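Local coordinates for putative 6-phosphogluconolactonase (Neisseria gonorrhoeae, PDB 3LHI), which probably hydrolyses 6-phosphogluconolactone to 6-phosphogluconate, the second step of the oxidative pentose phosphate pathway, at residues D24-A29 with K56-K61; P101-G106 with T110-D115. All coordinates share one frame; numbering follows the deposited sequence.

Contact 1. Residues D24-A29 with K56-K61; sequences DALQGA and KDLDWK
L58, on the loop that follows helix 47-54, points its side chain at helix 11-33 and meets L26 and Q27 there. CD1 of L26 lies 3.9 Å from CD1 of L58, the two leucines crossing at about a right angle. The same L26 methyl reaches the six-membered ring of W60, with CD1 4.0 Å from CH2, approaching the indole obliquely. Within the loop, CB of L58 lies 3.7 Å above one face of the W60 indole, offset toward its rim. L26 also packs on A36 and L38 of strand 36-40 and on V130 of strand 130-133, so the loop to strand 63-71 meets helix 11-33 where that helix lies on the parallel strands.

Polar links between the segments run through water. Q27 has CG anti to the backbone N (chi1 -172°) and bends at chi2, which swings its amide toward the loop. OE1 of Q27 passes 3.4 Å from CD2 of L58 and accepts a hydrogen bond from a water at 2.6 Å; this water in turn takes the backbone N-H of D59. NE2 of Q27 bonds to D31. A second water joins OD1 of D24 to NZ of K56, whose direct salt bridge is with D20.

NE1 of W60 donates to O of K56 at 2.8 Å, nearly in the ring plane, which helps to set the rotation of the indole. The chemistry is thus divided: L26 and W60 are buried and meet through carbon, while water carries the polar bonding between helix and loop.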
ATOM      1  N   ASP A  24     -11.471   4.590 -11.498  1.00 14.27           N
ATOM      2  CA  ASP A  24     -11.753   5.974 -11.932  1.00 15.79           C
ATOM      3  C   ASP A  24     -10.537   6.881 -11.654  1.00 14.27           C
ATOM      4  O   ASP A  24     -10.168   7.736 -12.480  1.00 15.91           O
ATOM      5  CB  ASP A  24     -12.970   6.535 -11.235  1.00 16.66           C
ATOM      6  CG  ASP A  24     -14.275   5.978 -11.780  1.00 23.40           C
ATOM      7  OD1 ASP A  24     -14.280   5.311 -12.853  1.00 26.58           O
ATOM      8  OD2 ASP A  24     -15.294   6.215 -11.081  1.00 29.87           O
ATOM      9  N   ALA A  25      -9.865   6.686 -10.526  1.00 14.33           N
ATOM     10  CA  ALA A  25      -8.676   7.515 -10.200  1.00 14.80           C
ATOM     11  C   ALA A  25      -7.533   7.195 -11.175  1.00 13.96           C
ATOM     12  O   ALA A  25      -6.819   8.082 -11.662  1.00 15.22           O
ATOM     13  CB  ALA A  25      -8.259   7.257  -8.734  1.00 14.84           C
ATOM     14  N   LEU A  26      -7.310   5.917 -11.496  1.00 12.47           N
ATOM     15  CA  LEU A  26      -6.320   5.549 -12.482  1.00 12.66           C
ATOM     16  C   LEU A  26      -6.624   6.161 -13.844  1.00 14.44           C
ATOM     17  O   LEU A  26      -5.740   6.630 -14.547  1.00 13.71           O
ATOM     18  CB  LEU A  26      -6.160   4.045 -12.574  1.00 13.92           C
ATOM     19  CG  LEU A  26      -5.503   3.396 -11.345  1.00 12.88           C
ATOM     20  CD1 LEU A  26      -5.648   1.834 -11.476  1.00 14.96           C
ATOM     21  CD2 LEU A  26      -4.027   3.774 -11.155  1.00 13.83           C
ATOM     22  N   GLN A  27      -7.886   6.129 -14.224  1.00 14.42           N
ATOM     23  CA  GLN A  27      -8.322   6.683 -15.507  1.00 15.53           C
ATOM     24  C   GLN A  27      -7.987   8.158 -15.558  1.00 14.82           C
ATOM     25  O   GLN A  27      -7.550   8.644 -16.638  1.00 17.33           O
ATOM     26  CB  GLN A  27      -9.792   6.418 -15.783  1.00 15.96           C
ATOM     27  CG  GLN A  27     -10.145   6.843 -17.223  1.00 16.94           C
ATOM     28  CD  GLN A  27      -9.397   6.045 -18.248  1.00 15.48           C
ATOM     29  OE1 GLN A  27      -9.499   4.805 -18.258  1.00 19.11           O
ATOM     30  NE2 GLN A  27      -8.671   6.720 -19.163  1.00 18.81           N
ATOM     31  N   GLY A  28      -8.182   8.861 -14.458  1.00 16.26           N
ATOM     32  CA  GLY A  28      -7.866  10.294 -14.432  1.00 16.84           C
ATOM     33  C   GLY A  28      -6.385  10.556 -14.668  1.00 16.62           C
ATOM     34  O   GLY A  28      -6.028  11.471 -15.437  1.00 17.93           O
ATOM     35  N   ALA A  29      -5.502   9.736 -14.060  1.00 15.67           N
ATOM     36  CA  ALA A  29      -4.089   9.818 -14.305  1.00 15.54           C
ATOM     37  C   ALA A  29      -3.754   9.489 -15.752  1.00 14.71           C
ATOM     38  O   ALA A  29      -2.999  10.207 -16.394  1.00 17.35           O
ATOM     39  CB  ALA A  29      -3.328   8.937 -13.343  1.00 16.29           C
ATOM     40  N   LYS A  56     -11.248  -4.671 -14.689  1.00 12.87           N
ATOM     41  CA  LYS A  56     -11.546  -3.365 -15.266  1.00 13.47           C
ATOM     42  C   LYS A  56     -10.809  -3.188 -16.614  1.00 14.06           C
ATOM     43  O   LYS A  56      -9.605  -3.562 -16.761  1.00 15.22           O
ATOM     44  CB  LYS A  56     -11.142  -2.256 -14.287  1.00 15.18           C
ATOM     45  CG  LYS A  56     -11.942  -2.209 -13.034  1.00 15.29           C
ATOM     46  CD  LYS A  56     -13.346  -1.685 -13.335  1.00 17.03           C
ATOM     47  CE  LYS A  56     -14.139  -1.439 -12.096  1.00 18.45           C
ATOM     48  NZ  LYS A  56     -15.455  -0.732 -12.408  1.00 24.94           N
ATOM     49  N   ASP A  57     -11.551  -2.656 -17.593  1.00 17.62           N
ATOM     50  CA  ASP A  57     -11.009  -2.478 -18.956  1.00 19.54           C
ATOM     51  C   ASP A  57     -10.292  -1.167 -19.096  1.00 20.66           C
ATOM     52  O   ASP A  57     -10.634  -0.343 -19.907  1.00 28.37           O
ATOM     53  CB  ASP A  57     -12.078  -2.678 -20.029  1.00 25.80           C
ATOM     54  CG  ASP A  57     -11.490  -3.034 -21.435  1.00 31.36           C
ATOM     55  OD1 ASP A  57     -10.327  -3.561 -21.630  1.00 28.37           O
ATOM     56  OD2 ASP A  57     -12.281  -2.850 -22.383  1.00 40.09           O
ATOM     57  N   LEU A  58      -9.238  -1.000 -18.319  1.00 16.85           N
ATOM     58  CA  LEU A  58      -8.327   0.136 -18.346  1.00 16.47           C
ATOM     59  C   LEU A  58      -7.188  -0.161 -19.300  1.00 16.10           C
ATOM     60  O   LEU A  58      -6.868  -1.298 -19.634  1.00 14.87           O
ATOM     61  CB  LEU A  58      -7.687   0.336 -16.913  1.00 18.77           C
ATOM     62  CG  LEU A  58      -8.619   0.793 -15.810  1.00 20.67           C
ATOM     63  CD1 LEU A  58      -7.931   0.873 -14.496  1.00 21.09           C
ATOM     64  CD2 LEU A  58      -9.268   2.156 -16.163  1.00 29.14           C
ATOM     65  N   ASP A  59      -6.455   0.889 -19.659  1.00 14.95           N
ATOM     66  CA  ASP A  59      -5.252   0.745 -20.490  1.00 14.77           C
ATOM     67  C   ASP A  59      -4.068   0.301 -19.637  1.00 13.15           C
ATOM     68  O   ASP A  59      -3.075   1.028 -19.370  1.00 13.77           O
ATOM     69  CB  ASP A  59      -4.937   2.097 -21.159  1.00 15.60           C
ATOM     70  CG  ASP A  59      -3.859   2.013 -22.209  1.00 18.73           C
ATOM     71  OD1 ASP A  59      -3.523   0.926 -22.695  1.00 19.70           O
ATOM     72  OD2 ASP A  59      -3.343   3.124 -22.546  1.00 21.14           O
ATOM     73  N   TRP A  60      -4.156  -0.935 -19.159  1.00 13.16           N
ATOM     74  CA  TRP A  60      -3.199  -1.434 -18.168  1.00 12.28           C
ATOM     75  C   TRP A  60      -1.753  -1.482 -18.605  1.00 11.17           C
ATOM     76  O   TRP A  60      -0.862  -1.387 -17.790  1.00 12.65           O
ATOM     77  CB  TRP A  60      -3.655  -2.822 -17.690  1.00 13.23           C
ATOM     78  CG  TRP A  60      -4.848  -2.824 -16.802  1.00 11.29           C
ATOM     79  CD1 TRP A  60      -6.096  -3.282 -17.109  1.00 11.94           C
ATOM     80  CD2 TRP A  60      -4.900  -2.426 -15.418  1.00 11.28           C
ATOM     81  NE1 TRP A  60      -6.927  -3.192 -16.016  1.00 12.99           N
ATOM     82  CE2 TRP A  60      -6.210  -2.704 -14.957  1.00 11.64           C
ATOM     83  CE3 TRP A  60      -3.951  -1.943 -14.510  1.00 11.31           C
ATOM     84  CZ2 TRP A  60      -6.606  -2.443 -13.663  1.00 13.09           C
ATOM     85  CZ3 TRP A  60      -4.370  -1.665 -13.202  1.00 13.06           C
ATOM     86  CH2 TRP A  60      -5.674  -1.940 -12.796  1.00 11.58           C
ATOM     87  N   LYS A  61      -1.503  -1.608 -19.913  0.50 12.93           N
ATOM     88  CA  LYS A  61      -0.124  -1.586 -20.378  0.50 13.86           C
ATOM     89  C   LYS A  61       0.597  -0.270 -20.051  0.50 13.22           C
ATOM     90  O   LYS A  61       1.836  -0.249 -20.037  0.50 15.26           O
ATOM     91  CB  LYS A  61      -0.043  -1.834 -21.875  0.50 14.92           C
ATOM     92  CG  LYS A  61      -0.620  -0.727 -22.707  0.50 15.13           C
ATOM     93  CD  LYS A  61      -0.541  -1.008 -24.206  0.50 18.00           C
ATOM     94  CE  LYS A  61      -0.837   0.212 -25.081  0.50 16.02           C
ATOM     95  NZ  LYS A  61      -2.242   0.646 -25.076  0.50 19.82           N
TER
HETATM   96  O   HOH W   1     -14.842   2.353 -12.421  1.00 36.67           O
HETATM   97  O   HOH W   2      -8.002   3.322 -19.833  1.00 19.48           O

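Contact 2. Residues P101-G106 with T110-D115; sequences PMVEDG and TELHPD
V103 and L112 make the apolar contact here, with CG1 of V103 3.9 Å from CD2 of L112. The other leucine methyl, CD1, is slightly farther from the same CG1, at 4.2 Å, so one valine branch faces the forked end of the leucine. The two side chains cross at about a right angle. V103 presents this branch because CG1 stands anti to its backbone N (chi1 173°). Nearer the turn, the segments approach through oxygens: OE1 of E111 is 3.7 Å from O of G106. Two acceptors at that distance gain nothing from each other, and the carboxylate finds its donor in the backbone N of T108, between the segments.

Around this pair lies a second layer. V103 is buried and also touches E70 of strand 63-71 and T75, while L112 packs on I72, P74 and K107 as well as on V117 of helix 114-124. D105 ties its stretch to the body of the protein through a salt bridge to R86 and a hydrogen bond to T75. G106 turns the chain with a positive phi of 88°, a backbone shape that suits glycine.

Beyond L112, H113 occupies the N-cap position of helix 114-124. Reversing direction at an exposed turn, this is the strand-to-helix loop of a beta-alpha-beta crossover, from strand 98-99 through helix 114-124 to parallel strand 130-133, in the Rossmann-like sheet of the glucosamine-6-phosphate isomerase/6-phosphogluconolactonase family.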
ATOM      1  N   PRO A 101       9.251  -3.672  -9.220  1.00 14.13           N
ATOM      2  CA  PRO A 101       9.612  -4.573  -8.127  1.00 13.65           C
ATOM      3  C   PRO A 101      10.096  -3.887  -6.885  1.00 12.87           C
ATOM      4  O   PRO A 101      10.708  -2.785  -6.948  1.00 14.34           O
ATOM      5  CB  PRO A 101      10.712  -5.412  -8.727  1.00 16.26           C
ATOM      6  CG  PRO A 101      11.403  -4.450  -9.651  1.00 16.49           C
ATOM      7  CD  PRO A 101      10.255  -3.711 -10.319  1.00 16.51           C
HETATM    8  N   MSE A 102       9.880  -4.568  -5.767  0.60 13.15           N
HETATM    9  CA  MSE A 102      10.383  -4.194  -4.463  0.60 13.03           C
HETATM   10  C   MSE A 102      11.511  -5.133  -3.966  0.60 13.45           C
HETATM   11  O   MSE A 102      12.432  -4.704  -3.279  0.60 15.47           O
HETATM   12  CB  MSE A 102       9.224  -4.180  -3.466  0.60 16.30           C
HETATM   13  CG  MSE A 102       8.203  -3.047  -3.643  0.60 19.53           C
HETATM   14 SE   MSE A 102       8.877  -1.359  -2.914  0.45 15.01          SE
HETATM   15  CE  MSE A 102       7.975  -1.431  -1.137  0.60 15.43           C
ATOM     16  N   VAL A 103      11.381  -6.419  -4.293  1.00 13.05           N
ATOM     17  CA  VAL A 103      12.371  -7.490  -4.053  1.00 13.05           C
ATOM     18  C   VAL A 103      12.628  -8.146  -5.399  1.00 14.92           C
ATOM     19  O   VAL A 103      11.692  -8.421  -6.189  1.00 16.06           O
ATOM     20  CB  VAL A 103      11.821  -8.544  -3.022  1.00 14.19           C
ATOM     21  CG1 VAL A 103      12.746  -9.748  -2.895  1.00 15.96           C
ATOM     22  CG2 VAL A 103      11.709  -7.891  -1.655  1.00 15.43           C
ATOM     23  N   GLU A 104      13.908  -8.421  -5.685  1.00 15.42           N
ATOM     24  CA  GLU A 104      14.313  -9.015  -6.949  1.00 17.18           C
ATOM     25  C   GLU A 104      13.931 -10.485  -7.023  1.00 14.98           C
ATOM     26  O   GLU A 104      14.224 -11.236  -6.088  1.00 17.52           O
ATOM     27  CB  GLU A 104      15.844  -8.847  -7.086  1.00 18.10           C
ATOM     28  CG  GLU A 104      16.364  -9.132  -8.470  1.00 22.76           C
ATOM     29  CD  GLU A 104      17.827  -8.761  -8.669  1.00 27.15           C
ATOM     30  OE1 GLU A 104      18.476  -8.353  -7.685  1.00 28.42           O
ATOM     31  OE2 GLU A 104      18.266  -8.891  -9.831  1.00 34.29           O
ATOM     32  N   ASP A 105      13.329 -10.891  -8.133  1.00 15.94           N
ATOM     33  CA  ASP A 105      13.029 -12.304  -8.380  1.00 16.25           C
ATOM     34  C   ASP A 105      14.316 -13.129  -8.459  1.00 18.45           C
ATOM     35  O   ASP A 105      15.338 -12.644  -8.963  1.00 21.13           O
ATOM     36  CB  ASP A 105      12.268 -12.484  -9.692  1.00 17.02           C
ATOM     37  CG  ASP A 105      10.860 -11.932  -9.666  1.00 17.64           C
ATOM     38  OD1 ASP A 105      10.229 -11.948  -8.573  1.00 18.60           O
ATOM     39  OD2 ASP A 105      10.405 -11.540 -10.758  1.00 19.05           O
ATOM     40  N   GLY A 106      14.247 -14.364  -7.991  1.00 16.65           N
ATOM     41  CA  GLY A 106      15.359 -15.294  -8.116  1.00 18.68           C
ATOM     42  C   GLY A 106      16.371 -15.261  -7.006  1.00 20.96           C
ATOM     43  O   GLY A 106      17.287 -16.077  -6.973  1.00 26.98           O
ATOM     44  N   THR A 110      19.312 -16.055   1.810  1.00 25.39           N
ATOM     45  CA  THR A 110      20.688 -15.612   2.143  1.00 25.03           C
ATOM     46  C   THR A 110      21.263 -14.598   1.177  1.00 25.60           C
ATOM     47  O   THR A 110      22.323 -14.052   1.440  1.00 29.03           O
ATOM     48  CB  THR A 110      21.658 -16.791   2.308  1.00 26.04           C
ATOM     49  OG1 THR A 110      21.766 -17.506   1.076  1.00 27.58           O
ATOM     50  CG2 THR A 110      21.154 -17.716   3.445  1.00 29.03           C
ATOM     51  N   GLU A 111      20.561 -14.327   0.063  1.00 22.81           N
ATOM     52  CA  GLU A 111      20.953 -13.314  -0.890  1.00 21.14           C
ATOM     53  C   GLU A 111      20.258 -11.977  -0.686  1.00 22.46           C
ATOM     54  O   GLU A 111      20.516 -11.043  -1.429  1.00 26.12           O
ATOM     55  CB  GLU A 111      20.703 -13.768  -2.308  1.00 22.63           C
ATOM     56  CG  GLU A 111      21.502 -15.039  -2.662  1.00 25.92           C
ATOM     57  CD  GLU A 111      21.200 -15.610  -4.064  1.00 29.41           C
ATOM     58  OE1 GLU A 111      20.021 -15.793  -4.457  1.00 28.94           O
ATOM     59  OE2 GLU A 111      22.144 -15.890  -4.799  1.00 39.73           O
ATOM     60  N   LEU A 112      19.382 -11.886   0.309  1.00 20.62           N
ATOM     61  CA  LEU A 112      18.550 -10.719   0.488  1.00 19.66           C
ATOM     62  C   LEU A 112      19.060 -10.055   1.749  1.00 21.82           C
ATOM     63  O   LEU A 112      18.931 -10.600   2.867  1.00 27.02           O
ATOM     64  CB  LEU A 112      17.075 -11.115   0.633  1.00 19.02           C
ATOM     65  CG  LEU A 112      16.413 -11.588  -0.663  1.00 17.95           C
ATOM     66  CD1 LEU A 112      14.994 -12.162  -0.333  1.00 20.70           C
ATOM     67  CD2 LEU A 112      16.353 -10.504  -1.743  1.00 19.49           C
ATOM     68  N   HIS A 113      19.765  -8.971   1.565  1.00 20.63           N
ATOM     69  CA  HIS A 113      20.247  -8.152   2.654  1.00 19.31           C
ATOM     70  C   HIS A 113      19.523  -6.819   2.614  1.00 19.12           C
ATOM     71  O   HIS A 113      19.533  -6.188   1.584  1.00 20.27           O
ATOM     72  CB  HIS A 113      21.741  -7.914   2.491  1.00 22.35           C
ATOM     73  CG  HIS A 113      22.519  -9.163   2.288  1.00 26.90           C
ATOM     74  ND1 HIS A 113      22.741 -10.067   3.298  1.00 37.36           N
ATOM     75  CD2 HIS A 113      23.007  -9.721   1.157  1.00 31.40           C
ATOM     76  CE1 HIS A 113      23.402 -11.102   2.812  1.00 38.49           C
ATOM     77  NE2 HIS A 113      23.565 -10.924   1.509  1.00 35.78           N
ATOM     78  N   PRO A 114      18.902  -6.423   3.731  1.00 18.32           N
ATOM     79  CA  PRO A 114      17.981  -5.274   3.682  1.00 18.66           C
ATOM     80  C   PRO A 114      18.566  -4.018   3.023  1.00 18.89           C
ATOM     81  O   PRO A 114      17.849  -3.371   2.281  1.00 18.93           O
ATOM     82  CB  PRO A 114      17.616  -5.052   5.149  1.00 19.19           C
ATOM     83  CG  PRO A 114      17.613  -6.402   5.736  1.00 20.30           C
ATOM     84  CD  PRO A 114      18.787  -7.128   5.042  1.00 19.20           C
ATOM     85  N   ASP A 115      19.817  -3.660   3.288  1.00 21.06           N
ATOM     86  CA  ASP A 115      20.330  -2.396   2.747  1.00 22.67           C
ATOM     87  C   ASP A 115      20.394  -2.463   1.218  1.00 20.61           C
ATOM     88  O   ASP A 115      20.041  -1.505   0.505  1.00 21.95           O
ATOM     89  CB  ASP A 115      21.751  -2.094   3.273  1.00 26.97           C
ATOM     90  CG  ASP A 115      21.772  -1.712   4.731  1.00 35.95           C
ATOM     91  OD1 ASP A 115      20.697  -1.427   5.296  1.00 41.45           O
ATOM     92  OD2 ASP A 115      22.895  -1.658   5.293  1.00 42.89           O
TER

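How the contacts relate
Both segments of contact 1 precede those of contact 2 in the chain. The centres of the two contacts are 30 Å apart and their nearest atoms about 13 Å. Each lies well out from the middle of the molecule, 18 and 19 Å from its centre. What they share is the central mixed sheet: the loop of contact 1 leads into strand 63-71, on whose E70 V103 of contact 2 packs, and strand 98-99, running parallel to it, leads into 101-106. Contact 1 joins helix 11-33 to a helix-to-strand loop; contact 2 folds a strand-to-helix loop back on itself. Both loops thus sit at the periphery, linked through the sheet and not directly.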